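Local coordinates for protein diaminopimelate decarboxylase (Psychromonas ingrahamii, PDB 4XG1) that probably catalyses the PLP-dependent decarboxylation of meso-2,6-diaminopimelate to L-lysine, the last step of the diaminopimelate pathway to lysine, at residues V101-G106 and I272-R277; I120-V125 and I232-L237; G85-V90 and I112-Q117. All coordinates share one frame; numbering follows the deposited sequence.

Contact 1: residues V101-G106 and I272-R277. With LLP ((2S)-2-amino-6-[[3-hydroxy-2-methyl-5-(phosphonooxymethyl)pyridin-4-yl]methylideneamino]hexanoic acid), chain T.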
loop_
_atom_site.group_PDB
_atom_site.type_symbol
_atom_site.label_atom_id
_atom_site.label_comp_id
_atom_site.label_asym_id
_atom_site.label_seq_id
_atom_site.Cartn_x
_atom_site.Cartn_y
_atom_site.Cartn_z
ATOM N N VAL B 101 7.002 -12.321 20.557
ATOM C CA VAL B 101 8.320 -11.793 20.207
ATOM C C VAL B 101 8.164 -10.630 19.247
ATOM O O VAL B 101 7.244 -10.594 18.449
ATOM C CB VAL B 101 9.262 -12.892 19.672
ATOM C CG1 VAL B 101 9.170 -14.118 20.582
ATOM C CG2 VAL B 101 8.907 -13.307 18.258
ATOM N N PHE B 102 9.029 -9.653 19.387
ATOM C CA PHE B 102 9.004 -8.404 18.655
ATOM C C PHE B 102 10.209 -8.270 17.704
ATOM O O PHE B 102 11.283 -7.988 18.127
ATOM C CB PHE B 102 8.979 -7.305 19.691
ATOM C CG PHE B 102 8.744 -5.920 19.196
ATOM C CD1 PHE B 102 8.438 -5.609 17.906
ATOM C CD2 PHE B 102 8.799 -4.918 20.090
ATOM C CE1 PHE B 102 8.223 -4.332 17.525
ATOM C CE2 PHE B 102 8.607 -3.634 19.716
ATOM C CZ PHE B 102 8.311 -3.336 18.406
ATOM N N SER B 103 9.968 -8.443 16.408
ATOM C CA SER B 103 10.944 -8.227 15.316
ATOM C C SER B 103 10.892 -6.787 14.790
ATOM O O SER B 103 10.009 -6.020 15.154
ATOM C CB SER B 103 10.671 -9.193 14.164
ATOM O OG SER B 103 10.262 -10.490 14.613
ATOM N N GLY B 104 11.875 -6.386 14.004
ATOM C CA GLY B 104 11.845 -5.065 13.366
ATOM C C GLY B 104 13.126 -4.259 13.472
ATOM O O GLY B 104 13.694 -4.152 14.532
ATOM N N VAL B 105 13.594 -3.704 12.355
ATOM C CA VAL B 105 14.842 -2.948 12.349
ATOM C C VAL B 105 14.719 -1.556 12.887
ATOM O O VAL B 105 15.730 -0.894 13.044
ATOM C CB VAL B 105 15.451 -2.761 10.929
ATOM C CG1 VAL B 105 15.970 -4.052 10.358
ATOM C CG2 VAL B 105 14.446 -2.134 9.963
ATOM N N GLY B 106 13.506 -1.062 13.090
ATOM C CA GLY B 106 13.318 0.369 13.377
ATOM C C GLY B 106 12.511 0.640 14.610
ATOM O O GLY B 106 11.784 1.638 14.686
ATOM N N ILE B 272 11.351 -21.622 18.286
ATOM C CA ILE B 272 10.315 -20.680 17.953
ATOM C C ILE B 272 10.209 -20.538 16.451
ATOM O O ILE B 272 11.209 -20.389 15.757
ATOM C CB ILE B 272 10.558 -19.324 18.634
ATOM C CG1 ILE B 272 10.350 -19.476 20.144
ATOM C CG2 ILE B 272 9.585 -18.273 18.096
ATOM C CD1 ILE B 272 10.766 -18.280 20.959
ATOM N N PHE B 273 8.984 -20.597 15.958
ATOM C CA PHE B 273 8.660 -20.378 14.547
ATOM C C PHE B 273 7.700 -19.212 14.356
ATOM O O PHE B 273 6.778 -19.000 15.141
ATOM C CB PHE B 273 7.980 -21.607 13.971
ATOM C CG PHE B 273 8.758 -22.846 14.152
ATOM C CD1 PHE B 273 8.667 -23.578 15.327
ATOM C CD2 PHE B 273 9.589 -23.299 13.139
ATOM C CE1 PHE B 273 9.393 -24.733 15.492
ATOM C CE2 PHE B 273 10.316 -24.465 13.303
ATOM C CZ PHE B 273 10.218 -25.172 14.483
ATOM N N GLU B 274 7.890 -18.493 13.254
ATOM C CA GLU B 274 7.152 -17.261 12.982
ATOM C C GLU B 274 6.430 -17.298 11.657
ATOM O O GLU B 274 6.560 -16.400 10.868
ATOM C CB GLU B 274 8.122 -16.096 12.988
ATOM C CG GLU B 274 8.840 -15.830 14.295
ATOM C CD GLU B 274 9.852 -14.712 14.177
ATOM O OE1 GLU B 274 10.244 -14.353 13.044
ATOM O OE2 GLU B 274 10.267 -14.151 15.200
ATOM N N PRO B 275 5.681 -18.371 11.378
ATOM C CA PRO B 275 5.060 -18.392 10.075
ATOM C C PRO B 275 3.923 -17.343 9.907
ATOM O O PRO B 275 3.157 -17.106 10.828
ATOM C CB PRO B 275 4.480 -19.809 10.005
ATOM C CG PRO B 275 4.153 -20.120 11.417
ATOM C CD PRO B 275 5.274 -19.525 12.192
ATOM N N GLY B 276 3.772 -16.817 8.695
ATOM C CA GLY B 276 2.638 -15.951 8.347
ATOM C C GLY B 276 1.872 -16.457 7.149
ATOM O O GLY B 276 0.774 -17.025 7.278
ATOM N N ARG B 277 2.494 -16.307 5.987
ATOM C CA ARG B 277 1.910 -16.764 4.729
ATOM C C ARG B 277 1.386 -18.205 4.766
ATOM O O ARG B 277 0.291 -18.479 4.311
ATOM C CB ARG B 277 2.935 -16.620 3.620
ATOM C CG ARG B 277 2.404 -16.864 2.229
ATOM C CD ARG B 277 3.490 -16.914 1.157
ATOM N NE ARG B 277 4.556 -15.957 1.315
ATOM C CZ ARG B 277 4.600 -14.724 0.822
ATOM N NH1 ARG B 277 3.622 -14.190 0.121
ATOM N NH2 ARG B 277 5.671 -13.981 1.089
HETATM N N1 LLP T . 9.318 -13.059 10.652
HETATM C C2 LLP T . 9.927 -11.958 10.198
HETATM C "C2'" LLP T . 11.024 -11.332 11.021
HETATM C C3 LLP T . 9.470 -11.392 8.914
HETATM O O3 LLP T . 10.073 -10.297 8.397
HETATM C C4 LLP T . 8.396 -12.062 8.174
HETATM C "C4'" LLP T . 7.888 -11.588 6.848
HETATM C C5 LLP T . 7.805 -13.273 8.779
HETATM C C6 LLP T . 8.299 -13.690 10.007
HETATM C "C5'" LLP T . 6.683 -14.041 8.136
HETATM O OP4 LLP T . 7.011 -14.539 6.900
HETATM P P LLP T . 6.032 -15.462 6.029
HETATM O OP1 LLP T . 4.702 -14.724 6.071
HETATM O OP2 LLP T . 6.707 -15.678 4.654
HETATM O OP3 LLP T . 6.062 -16.880 6.630
HETATM N N LLP T . 4.446 -8.329 1.488
HETATM C CA LLP T . 5.155 -9.580 0.995
HETATM C CB LLP T . 5.509 -10.506 2.153
HETATM C CG LLP T . 6.917 -10.385 2.704
HETATM C CD LLP T . 6.940 -10.286 4.213
HETATM C CE LLP T . 8.387 -10.387 4.732
HETATM N NZ LLP T . 8.600 -10.511 6.188
HETATM C C LLP T . 4.213 -10.346 0.097
HETATM O O LLP T . 3.055 -9.999 -0.058
HETATM O OXT LLP T . 4.554 -11.353 -0.500
#

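Contact 2: residues I120-V125 and I232-L237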
loop_
_atom_site.group_PDB
_atom_site.type_symbol
_atom_site.label_atom_id
_atom_site.label_comp_id
_atom_site.label_asym_id
_atom_site.label_seq_id
_atom_site.Cartn_x
_atom_site.Cartn_y
_atom_site.Cartn_z
ATOM N N ILE B 120 6.781 -8.758 27.284
ATOM C CA ILE B 120 6.865 -9.728 26.174
ATOM C C ILE B 120 8.012 -10.684 26.370
ATOM O O ILE B 120 8.948 -10.368 27.073
ATOM C CB ILE B 120 7.010 -9.065 24.796
ATOM C CG1 ILE B 120 8.242 -8.173 24.731
ATOM C CG2 ILE B 120 5.780 -8.227 24.488
ATOM C CD1 ILE B 120 8.726 -7.973 23.312
ATOM N N MET B 121 7.922 -11.831 25.706
ATOM C CA MET B 121 8.951 -12.852 25.713
ATOM C C MET B 121 10.347 -12.388 25.252
ATOM O O MET B 121 11.325 -12.726 25.896
ATOM C CB MET B 121 8.543 -14.022 24.829
ATOM C CG MET B 121 9.456 -15.226 24.927
ATOM S SD MET B 121 8.823 -16.632 23.970
ATOM C CE MET B 121 7.498 -17.175 25.010
ATOM N N CYS B 122 10.458 -11.652 24.146
ATOM C CA CYS B 122 11.777 -11.433 23.536
ATOM C C CYS B 122 11.761 -10.335 22.471
ATOM O O CYS B 122 10.807 -10.203 21.732
ATOM C CB CYS B 122 12.278 -12.765 22.916
ATOM S SG CYS B 122 14.047 -12.875 22.667
ATOM N N PHE B 123 12.842 -9.579 22.402
ATOM C CA PHE B 123 13.099 -8.628 21.344
ATOM C C PHE B 123 14.099 -9.249 20.381
ATOM O O PHE B 123 15.191 -9.567 20.777
ATOM C CB PHE B 123 13.708 -7.353 21.896
ATOM C CG PHE B 123 12.776 -6.546 22.747
ATOM C CD1 PHE B 123 12.568 -6.879 24.089
ATOM C CD2 PHE B 123 12.104 -5.445 22.222
ATOM C CE1 PHE B 123 11.709 -6.138 24.883
ATOM C CE2 PHE B 123 11.247 -4.695 23.009
ATOM C CZ PHE B 123 11.043 -5.047 24.339
ATOM N N ASN B 124 13.724 -9.451 19.128
ATOM C CA ASN B 124 14.645 -9.923 18.114
ATOM C C ASN B 124 15.382 -8.721 17.548
ATOM O O ASN B 124 14.842 -7.994 16.719
ATOM C CB ASN B 124 13.882 -10.661 17.023
ATOM C CG ASN B 124 13.294 -11.970 17.513
ATOM O OD1 ASN B 124 13.806 -12.563 18.470
ATOM N ND2 ASN B 124 12.205 -12.429 16.885
ATOM N N VAL B 125 16.618 -8.513 18.003
ATOM C CA VAL B 125 17.395 -7.308 17.695
ATOM C C VAL B 125 18.147 -7.408 16.361
ATOM O O VAL B 125 18.723 -8.452 16.026
ATOM C CB VAL B 125 18.416 -6.989 18.817
ATOM C CG1 VAL B 125 19.278 -5.776 18.484
ATOM C CG2 VAL B 125 17.702 -6.752 20.125
ATOM N N ILE B 232 21.768 -20.033 25.935
ATOM C CA ILE B 232 20.742 -19.748 24.958
ATOM C C ILE B 232 19.492 -20.572 25.156
ATOM O O ILE B 232 19.475 -21.726 24.912
ATOM C CB ILE B 232 21.283 -19.898 23.522
ATOM C CG1 ILE B 232 22.300 -18.826 23.231
ATOM C CG2 ILE B 232 20.179 -19.822 22.488
ATOM C CD1 ILE B 232 21.757 -17.461 23.397
ATOM N N SER B 233 18.410 -19.936 25.556
ATOM C CA SER B 233 17.187 -20.656 25.982
ATOM C C SER B 233 16.299 -21.071 24.813
ATOM O O SER B 233 15.572 -22.087 24.895
ATOM C CB SER B 233 16.369 -19.796 26.939
ATOM O OG SER B 233 17.229 -19.031 27.770
ATOM N N HIS B 234 16.326 -20.275 23.733
ATOM C CA HIS B 234 15.529 -20.598 22.519
ATOM C C HIS B 234 16.193 -20.161 21.215
ATOM O O HIS B 234 17.057 -19.274 21.187
ATOM C CB HIS B 234 14.116 -19.995 22.610
ATOM C CG HIS B 234 14.094 -18.498 22.598
ATOM N ND1 HIS B 234 14.163 -17.759 21.434
ATOM C CD2 HIS B 234 14.025 -17.595 23.614
ATOM C CE1 HIS B 234 14.164 -16.471 21.730
ATOM N NE2 HIS B 234 14.066 -16.344 23.045
ATOM N N LEU B 235 15.763 -20.830 20.156
ATOM C CA LEU B 235 16.189 -20.545 18.805
ATOM C C LEU B 235 14.972 -20.273 17.941
ATOM O O LEU B 235 14.091 -21.143 17.794
ATOM C CB LEU B 235 16.911 -21.750 18.225
ATOM C CG LEU B 235 17.331 -21.619 16.755
ATOM C CD1 LEU B 235 18.427 -20.584 16.592
ATOM C CD2 LEU B 235 17.777 -22.978 16.256
ATOM N N ASP B 236 14.929 -19.066 17.385
ATOM C CA ASP B 236 13.802 -18.608 16.572
ATOM C C ASP B 236 14.189 -18.689 15.084
ATOM O O ASP B 236 15.099 -18.008 14.617
ATOM C CB ASP B 236 13.467 -17.162 16.987
ATOM C CG ASP B 236 12.195 -16.620 16.309
ATOM O OD1 ASP B 236 11.880 -16.975 15.154
ATOM O OD2 ASP B 236 11.563 -15.741 16.909
ATOM N N LEU B 237 13.494 -19.524 14.353
ATOM C CA LEU B 237 13.790 -19.752 12.951
ATOM C C LEU B 237 12.974 -18.935 11.933
ATOM O O LEU B 237 12.999 -19.207 10.737
ATOM C CB LEU B 237 13.600 -21.237 12.663
ATOM C CG LEU B 237 14.600 -22.085 13.429
ATOM C CD1 LEU B 237 14.279 -23.562 13.251
ATOM C CD2 LEU B 237 16.030 -21.778 12.976
#

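Contact 3: residues G85-V90 and I112-Q117. With SCN (thiocyanate ion), chain E.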
loop_
_atom_site.group_PDB
_atom_site.type_symbol
_atom_site.label_atom_id
_atom_site.label_comp_id
_atom_site.label_asym_id
_atom_site.label_seq_id
_atom_site.Cartn_x
_atom_site.Cartn_y
_atom_site.Cartn_z
ATOM N N GLY B 85 1.583 -0.994 17.235
ATOM C CA GLY B 85 0.252 -1.191 16.689
ATOM C C GLY B 85 -0.082 -2.654 16.752
ATOM O O GLY B 85 -1.210 -3.025 17.119
ATOM N N GLU B 86 0.888 -3.505 16.379
ATOM C CA GLU B 86 0.651 -4.956 16.383
ATOM C C GLU B 86 0.569 -5.473 17.794
ATOM O O GLU B 86 -0.228 -6.356 18.077
ATOM C CB GLU B 86 1.682 -5.719 15.545
ATOM C CG GLU B 86 1.488 -5.469 14.047
ATOM C CD GLU B 86 2.293 -6.384 13.146
ATOM O OE1 GLU B 86 3.205 -7.082 13.651
ATOM O OE2 GLU B 86 2.026 -6.420 11.919
ATOM N N LEU B 87 1.383 -4.926 18.672
ATOM C CA LEU B 87 1.326 -5.295 20.073
ATOM C C LEU B 87 -0.086 -5.082 20.608
ATOM O O LEU B 87 -0.662 -5.985 21.221
ATOM C CB LEU B 87 2.315 -4.465 20.894
ATOM C CG LEU B 87 2.226 -4.575 22.426
ATOM C CD1 LEU B 87 2.453 -5.997 22.895
ATOM C CD2 LEU B 87 3.221 -3.652 23.096
ATOM N N MET B 88 -0.641 -3.897 20.353
ATOM C CA MET B 88 -1.994 -3.559 20.852
ATOM C C MET B 88 -3.064 -4.393 20.192
ATOM O O MET B 88 -4.044 -4.753 20.825
ATOM C CB MET B 88 -2.280 -2.067 20.680
ATOM C CG MET B 88 -1.328 -1.166 21.490
ATOM S SD MET B 88 -1.218 -1.703 23.226
ATOM C CE MET B 88 0.510 -1.427 23.590
ATOM N N ARG B 89 -2.883 -4.713 18.926
ATOM C CA ARG B 89 -3.829 -5.580 18.249
ATOM C C ARG B 89 -3.879 -6.932 18.938
ATOM O O ARG B 89 -4.940 -7.457 19.236
ATOM C CB ARG B 89 -3.448 -5.795 16.776
ATOM C CG ARG B 89 -3.944 -4.715 15.834
ATOM C CD ARG B 89 -3.548 -4.991 14.385
ATOM N NE ARG B 89 -4.245 -4.119 13.459
ATOM C CZ ARG B 89 -5.525 -4.246 13.117
ATOM N NH1 ARG B 89 -6.280 -5.256 13.571
ATOM N NH2 ARG B 89 -6.095 -3.366 12.308
ATOM N N VAL B 90 -2.711 -7.492 19.212
ATOM C CA VAL B 90 -2.651 -8.795 19.850
ATOM C C VAL B 90 -3.254 -8.815 21.266
ATOM O O VAL B 90 -3.969 -9.731 21.627
ATOM C CB VAL B 90 -1.215 -9.295 19.912
ATOM C CG1 VAL B 90 -1.103 -10.456 20.908
ATOM C CG2 VAL B 90 -0.783 -9.764 18.536
ATOM N N ILE B 112 9.408 0.195 22.404
ATOM C CA ILE B 112 10.176 -0.705 23.279
ATOM C C ILE B 112 9.690 -0.636 24.726
ATOM O O ILE B 112 9.505 -1.659 25.386
ATOM C CB ILE B 112 11.658 -0.373 23.250
ATOM C CG1 ILE B 112 12.250 -0.710 21.872
ATOM C CG2 ILE B 112 12.385 -1.186 24.300
ATOM C CD1 ILE B 112 13.431 0.168 21.500
ATOM N N SER B 113 9.446 0.585 25.188
ATOM C CA SER B 113 8.776 0.795 26.452
ATOM C C SER B 113 7.435 0.077 26.571
ATOM O O SER B 113 7.158 -0.599 27.558
ATOM C CB SER B 113 8.571 2.280 26.644
ATOM O OG SER B 113 8.052 2.491 27.939
ATOM N N ALA B 114 6.600 0.186 25.553
ATOM C CA ALA B 114 5.289 -0.430 25.657
ATOM C C ALA B 114 5.415 -1.924 25.747
ATOM O O ALA B 114 4.658 -2.592 26.479
ATOM C CB ALA B 114 4.408 -0.048 24.484
ATOM N N ALA B 115 6.358 -2.465 25.001
ATOM C CA ALA B 115 6.523 -3.918 24.933
ATOM C C ALA B 115 7.131 -4.447 26.239
ATOM O O ALA B 115 6.774 -5.529 26.728
ATOM C CB ALA B 115 7.418 -4.273 23.764
ATOM N N LEU B 116 8.051 -3.668 26.793
ATOM C CA LEU B 116 8.618 -3.988 28.099
ATOM C C LEU B 116 7.541 -3.961 29.165
ATOM O O LEU B 116 7.363 -4.944 29.887
ATOM C CB LEU B 116 9.759 -3.010 28.458
ATOM C CG LEU B 116 11.090 -3.346 27.775
ATOM C CD1 LEU B 116 12.138 -2.276 27.996
ATOM C CD2 LEU B 116 11.609 -4.683 28.263
ATOM N N GLN B 117 6.743 -2.892 29.173
ATOM C CA GLN B 117 5.650 -2.795 30.145
ATOM C C GLN B 117 4.589 -3.870 29.957
ATOM O O GLN B 117 3.897 -4.203 30.886
ATOM C CB GLN B 117 5.024 -1.413 30.124
ATOM C CG GLN B 117 5.991 -0.361 30.621
ATOM C CD GLN B 117 5.548 1.060 30.355
ATOM O OE1 GLN B 117 6.061 1.716 29.442
ATOM N NE2 GLN B 117 4.590 1.542 31.124
HETATM S S SCN E . -3.083 -3.727 9.390
HETATM C C SCN E . -3.341 -2.590 10.336
HETATM N N SCN E . -3.521 -1.715 11.073
#

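Contact 1: residues V101-G106 and I272-R277
Two N-H groups of Arg277 grip OXT, a carboxylate oxygen of LLP, the lysine adduct of pyridoxal phosphate, while three residues earlier Glu274 touches Val101 and Ser103 across the contact. NH1 (3.1 Å) and NH2 (3.3 Å) of Arg277 both bond to OXT, which lies in the guanidinium plane at its edge; the bend at chi3 (-39°) brings the group there. Tyr245 and Ser203 hydrogen-bond to NH1 and NH2 and help fix the guanidinium's rotation. With a leucine here, OXT would lose both N-H donors, and the lysine tail of the adduct would probably be held less firmly.

The chain also wraps the phosphate. The backbone N of Arg277 gives a short bond of 2.7 Å to OP1 of LLP, nearly straight at 164°, while that of Gly276 bonds to OP3. Gly276 is the N-cap of helix 277-280, whose amino end would favour the anionic phosphate; the absence of a side chain at Gly276 leaves room for OP1.

Extended beyond CG, Glu274 crosses Val101 obliquely, its OE2 3.5 Å from the CG2 methyl of Val101. The hydroxyl of Ser103 is hydrogen-bonded to Asp80; at 3.7 Å from OE2 of Glu274, OG only packs on the glutamate. OE1 of Glu274 lies 2.9 Å from the pyridine N1 of LLP, as expected for the acidic residue that faces this nitrogen in class-II decarboxylases. Ser103 flanks the same ring, its OG 3.8 Å from the methyl carbon C2' of LLP.

Both segments run off the carboxyl ends of barrel strands, 100-102 and 270-273. Lower in the interior, CG1 of Val101 and CD1 of Ile272 meet loosely, with strand 122-125 beside the first and strand 234-236 beside the second, whereas Phe273 points outward onto helix 253-262.

Contact 2: residues I120-V125 and I232-L237
The hydrogen bonding between Asn124 and Asp236 is slight: ND2 of Asn124 donates to OD2 of Asp236 over 3.4 Å, a weak bond with an angle of 148° at the hydrogen. The two side chains cross at about a right angle, and the amide and carboxylate planes are turned 77° apart, so only one amide N-H to oxygen approach is made and the groups do not pair flat. Asp236 has its CG anti to the backbone N (chi1 -174°), which carries OD2 across to the asparagine; OD1 accepts a hydrogen bond from the backbone N of Gly238.

The second interaction is sulfur-aromatic. SG of Cys122 sits at the edge of the His234 imidazole, in the ring plane, 4.5 Å from the ring centroid and 3.5 Å from NE2. The histidine places CG between its backbone N and carbonyl carbon, and this directs the ring across to the cysteine. CB of Cys122 follows its sulfur toward NE2 of His234, at 4.0 Å.

Apolar side chains flank these pairs: Ile272 of strand 270-273 packs against both His234 and Asp236, and Val101 touches Asn124 and Asp236. Phe123, between the two contacting residues, and Val125, after them, face out of the barrel onto helix 128-140.

Thus two facing strands meet inside the barrel through polar and sulfur-bearing groups. Asp236 also lies close to the carboxylates of Asp198 and Glu274, the latter facing the cofactor's pyridine nitrogen, and the uncharged amide of Asn124 sets a polar N-H beside these buried acids.

Contact 3: residues G85-V90 and I112-Q117
Two successive outer helices of the TIM barrel, 84-92 and 109-117, lie side by side here, the short segments running in roughly the same direction (28° between axes) with their axes 10.5 Å apart. No hydrogen bond joins the two segments; the side-chain contacts are apolar and are carried by Leu87. With CG anti to the backbone N (chi1 171°), its CD2 methyl lies against the backbone of the second helix, 3.8 Å from both the carbonyl O of Ala114 and CA of Ala115, and 4.0 Å from CB of Ala114. The small alanines probably let the leucine approach the helix backbone this closely. Met88 adds its terminal methyl, CE reaching CB of Ala114 at 4.2 Å from the more exposed flank.

On another side of helix 84-92, Arg89 holds a thiocyanate ion weakly through NE and NH2 and forms a salt bridge with Glu416 of the second subunit, whose Trp413 packs on Met88 and Arg89. Toward the barrel, Leu87 rests on Ile81 of strand 78-81 and Ile100 of strand 100-102, and Ala115 on Phe102; farther round, Ile112 and Leu116 pack on helix 128-140.

All three contacts belong to the pyridoxal-binding TIM barrel, two in its interior and one in its helical layer. Contacts 1 and 2, centres 10 Å apart, share the parallel sheet: strands 100-102 and 122-125 are neighbours, as are 234-236 and 270-273. They touch directly where Glu274 meets Asn124 and Asp236. Contact 3 lies 14 Å from contact 1 and 16 Å from contact 2. Along the chain, strand 100-102 falls between the two helices of contact 3, which closes before contact 2 opens; contact 2 is nested within the span of contact 1. Phe102 and Phe123 pack outward on helix 109-117, whose neighbour 84-92 meets the second subunit.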